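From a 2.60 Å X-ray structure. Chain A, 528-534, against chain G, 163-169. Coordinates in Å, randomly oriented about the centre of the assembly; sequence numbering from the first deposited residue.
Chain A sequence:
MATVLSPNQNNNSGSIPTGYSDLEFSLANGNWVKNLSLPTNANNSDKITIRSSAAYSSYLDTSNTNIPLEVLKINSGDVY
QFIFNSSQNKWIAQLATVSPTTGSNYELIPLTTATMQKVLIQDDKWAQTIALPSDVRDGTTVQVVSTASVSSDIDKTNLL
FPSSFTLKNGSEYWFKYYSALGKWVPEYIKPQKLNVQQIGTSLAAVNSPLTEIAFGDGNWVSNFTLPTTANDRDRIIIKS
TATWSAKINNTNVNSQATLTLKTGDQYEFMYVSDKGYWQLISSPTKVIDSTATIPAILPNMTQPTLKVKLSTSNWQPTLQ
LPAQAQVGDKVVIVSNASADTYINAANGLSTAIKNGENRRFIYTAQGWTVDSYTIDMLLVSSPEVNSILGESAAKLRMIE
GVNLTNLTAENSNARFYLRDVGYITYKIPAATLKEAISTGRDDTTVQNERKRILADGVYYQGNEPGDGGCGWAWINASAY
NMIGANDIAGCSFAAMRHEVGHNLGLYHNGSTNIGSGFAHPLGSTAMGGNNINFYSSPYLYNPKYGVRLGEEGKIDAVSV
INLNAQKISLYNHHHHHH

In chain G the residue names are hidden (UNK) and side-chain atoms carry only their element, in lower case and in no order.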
# COMPACT_ATOMS: atom_id res chain seq x y z
N GLY A 528 13.19 -1.60 -8.96
CA GLY A 528 13.83 -2.77 -8.39
C GLY A 528 12.90 -3.93 -8.09
O GLY A 528 13.20 -4.77 -7.25
N GLY A 529 11.77 -4.00 -8.80
CA GLY A 529 10.80 -5.05 -8.57
C GLY A 529 9.37 -4.57 -8.67
O GLY A 529 8.48 -5.33 -9.07
N ASN A 530 9.12 -3.31 -8.30
CA ASN A 530 7.87 -2.61 -8.62
C ASN A 530 6.66 -3.22 -7.91
O ASN A 530 5.61 -3.42 -8.52
CB ASN A 530 7.65 -2.57 -10.14
CG ASN A 530 6.62 -1.54 -10.55
OD1 ASN A 530 6.41 -0.55 -9.86
ND2 ASN A 530 5.98 -1.76 -11.70
N ASN A 531 6.80 -3.52 -6.62
CA ASN A 531 5.68 -4.03 -5.84
C ASN A 531 5.28 -3.13 -4.67
O ASN A 531 4.38 -3.50 -3.91
CB ASN A 531 5.97 -5.45 -5.34
CG ASN A 531 7.24 -5.55 -4.52
OD1 ASN A 531 7.73 -4.56 -3.98
ND2 ASN A 531 7.79 -6.75 -4.42
N ILE A 532 5.92 -1.98 -4.51
CA ILE A 532 5.49 -0.96 -3.56
C ILE A 532 5.50 0.38 -4.26
O ILE A 532 6.23 0.59 -5.24
CB ILE A 532 6.37 -0.92 -2.28
CG1 ILE A 532 7.81 -0.56 -2.62
CG2 ILE A 532 6.30 -2.25 -1.53
CD1 ILE A 532 8.70 -0.38 -1.41
N ASN A 533 4.68 1.31 -3.76
CA ASN A 533 4.45 2.58 -4.44
C ASN A 533 5.51 3.61 -4.05
O ASN A 533 5.23 4.65 -3.45
CB ASN A 533 3.05 3.09 -4.12
CG ASN A 533 1.97 2.10 -4.50
OD1 ASN A 533 2.12 1.34 -5.46
ND2 ASN A 533 0.87 2.10 -3.75
N PHE A 534 6.76 3.31 -4.40
CA PHE A 534 7.87 4.20 -4.11
C PHE A 534 8.93 4.10 -5.19
O PHE A 534 9.12 3.04 -5.80
CB PHE A 534 8.52 3.89 -2.75
CG PHE A 534 7.62 4.14 -1.57
CD1 PHE A 534 7.50 5.40 -1.03
CD2 PHE A 534 6.92 3.09 -0.99
CE1 PHE A 534 6.68 5.63 0.06
CE2 PHE A 534 6.10 3.32 0.10
CZ PHE A 534 5.98 4.59 0.63
N UNK G 163 0.07 -9.15 -7.97
CA UNK G 163 0.95 -8.18 -7.35
C UNK G 163 1.59 -7.33 -8.44
O UNK G 163 1.81 -7.78 -9.57
c UNK G 163 2.02 -8.88 -6.52
o UNK G 163 1.91 -10.30 -6.67
c UNK G 163 1.87 -8.52 -5.05
N UNK G 164 1.89 -6.08 -8.09
CA UNK G 164 2.34 -5.11 -9.08
C UNK G 164 3.70 -5.44 -9.68
O UNK G 164 4.11 -4.85 -10.68
c UNK G 164 2.35 -3.71 -8.47
se UNK G 164 0.52 -1.44 -8.38
c UNK G 164 -1.34 -1.47 -7.81
c UNK G 164 0.99 -3.28 -7.93
N UNK G 165 4.42 -6.38 -9.05
CA UNK G 165 5.69 -6.82 -9.61
C UNK G 165 5.50 -7.61 -10.89
O UNK G 165 6.37 -7.59 -11.77
o UNK G 165 4.50 -8.99 -8.47
c UNK G 165 6.46 -7.65 -8.58
o UNK G 165 6.17 -9.53 -7.16
c UNK G 165 5.65 -8.80 -8.03
N UNK G 166 4.37 -8.31 -11.02
CA UNK G 166 4.02 -9.00 -12.25
C UNK G 166 3.63 -8.04 -13.37
O UNK G 166 3.51 -8.48 -14.52
o UNK G 166 4.88 -12.74 -10.70
c UNK G 166 4.25 -12.05 -11.52
c UNK G 166 2.87 -9.98 -12.00
o UNK G 166 4.44 -12.12 -12.76
c UNK G 166 3.20 -11.09 -11.01
N UNK G 167 3.43 -6.76 -13.06
CA UNK G 167 2.89 -5.83 -14.04
C UNK G 167 3.86 -5.44 -15.14
O UNK G 167 3.42 -4.91 -16.17
N UNK G 168 5.15 -5.66 -14.95
CA UNK G 168 6.14 -5.28 -15.96
C UNK G 168 7.36 -6.19 -15.84
O UNK G 168 7.86 -6.44 -14.75
c UNK G 168 7.52 -3.41 -16.93
c UNK G 168 7.11 -3.49 -14.45
c UNK G 168 6.53 -3.79 -15.83
N UNK G 169 7.80 -6.70 -16.99
CA UNK G 169 9.11 -7.31 -17.14
C UNK G 169 9.73 -6.77 -18.42
O UNK G 169 9.08 -6.77 -19.47
o UNK G 169 7.95 -9.23 -18.07
c UNK G 169 9.02 -8.85 -17.20
c UNK G 169 8.78 -9.42 -15.81

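Position 163 has three side-chain atoms. The first carbon carries one oxygen and one carbon, so the chain branches at once. No atom of it comes within 4.5 Å of the chain A stretch. A carbon bearing one oxygen and one methyl is threonine, G:Thr163.

Position 164 has an unbranched chain of two carbons, a selenium and a last carbon. The selenium settles the identity. The bond from CA to CB points toward chain A, but the end of the side chain leads away. CB lies 4.3 Å from CA of A:Asn531, and the selenium lies 4.3 Å from OD1 of A:Asn533. The residue is selenomethionine, G:Met164. Its backbone O sits 3.0 Å from O of A:Asn530. Both atoms are acceptors, so this is a close approach without a hydrogen bond.

Position 165 has two carbons, the second carrying two oxygens. This is a short carboxylate. Its CB is 3.1 Å from O of A:Gly529 and 3.9 Å from CB of A:Asn531. The residue is aspartate, G:Asp165. It is the acid with a single carbon between CA and the carboxylate. Its CA also makes a CA-H...O contact with O of A:Gly529, at 3.2 Å. The carboxylate turns back to its own chain, where N of position 166 gives a weak hydrogen bond of 2.6 Å to OD1 of G:Asp165.

Position 166 has three carbons, the third carrying two oxygens. That is one carbon more than in G:Asp165. The bond from CA to CB points away from the chain A stretch, and the side chain makes no contact with it. The residue is glutamate, G:Glu166. Its N also bonds to O of G:Thr163, at 3.0 Å.

Position 167 has no side-chain atoms, so it is glycine, G:Gly167. Its N bonds to O of G:Met164 at 3.1 Å. A CB here would point toward chain A, but it would be crowded by O of G:Met164, 3.2 Å away.

Position 168 has three side-chain carbons, the first carrying the other two. The bond from CA to CB points toward the chain A stretch, and one methyl carbon of position 168 lies 3.4 Å from ND2 of A:Asn530. A branched side chain with no heteroatom and three carbons is valine, G:Val168.

Position 169 repeats the pattern of position 163: one carbon carrying an oxygen and a carbon. It is out of reach of the chain A stretch. The residue is threonine, G:Thr169.

The contact works by packing, without a hydrogen bond between the two stretches. The backbones meet closely, with CA of A:Asn531 4.7 Å from CA of G:Asp165. N of G:Asp165 comes within 3.2 Å of O of A:Asn530, but the angle is too poor for a bond. The amide of A:Asn530 is hydrogen-bonded elsewhere in the structure, so it can lie against the valine without leaving its polar atoms unsatisfied. A:Gly529 has backbone angles that call for glycine, since a CB would jam against the carbonyl O of the residue before. Together the two stretches bury 291 Å², a modest area.

Chain G 163-169: TMDEGVT
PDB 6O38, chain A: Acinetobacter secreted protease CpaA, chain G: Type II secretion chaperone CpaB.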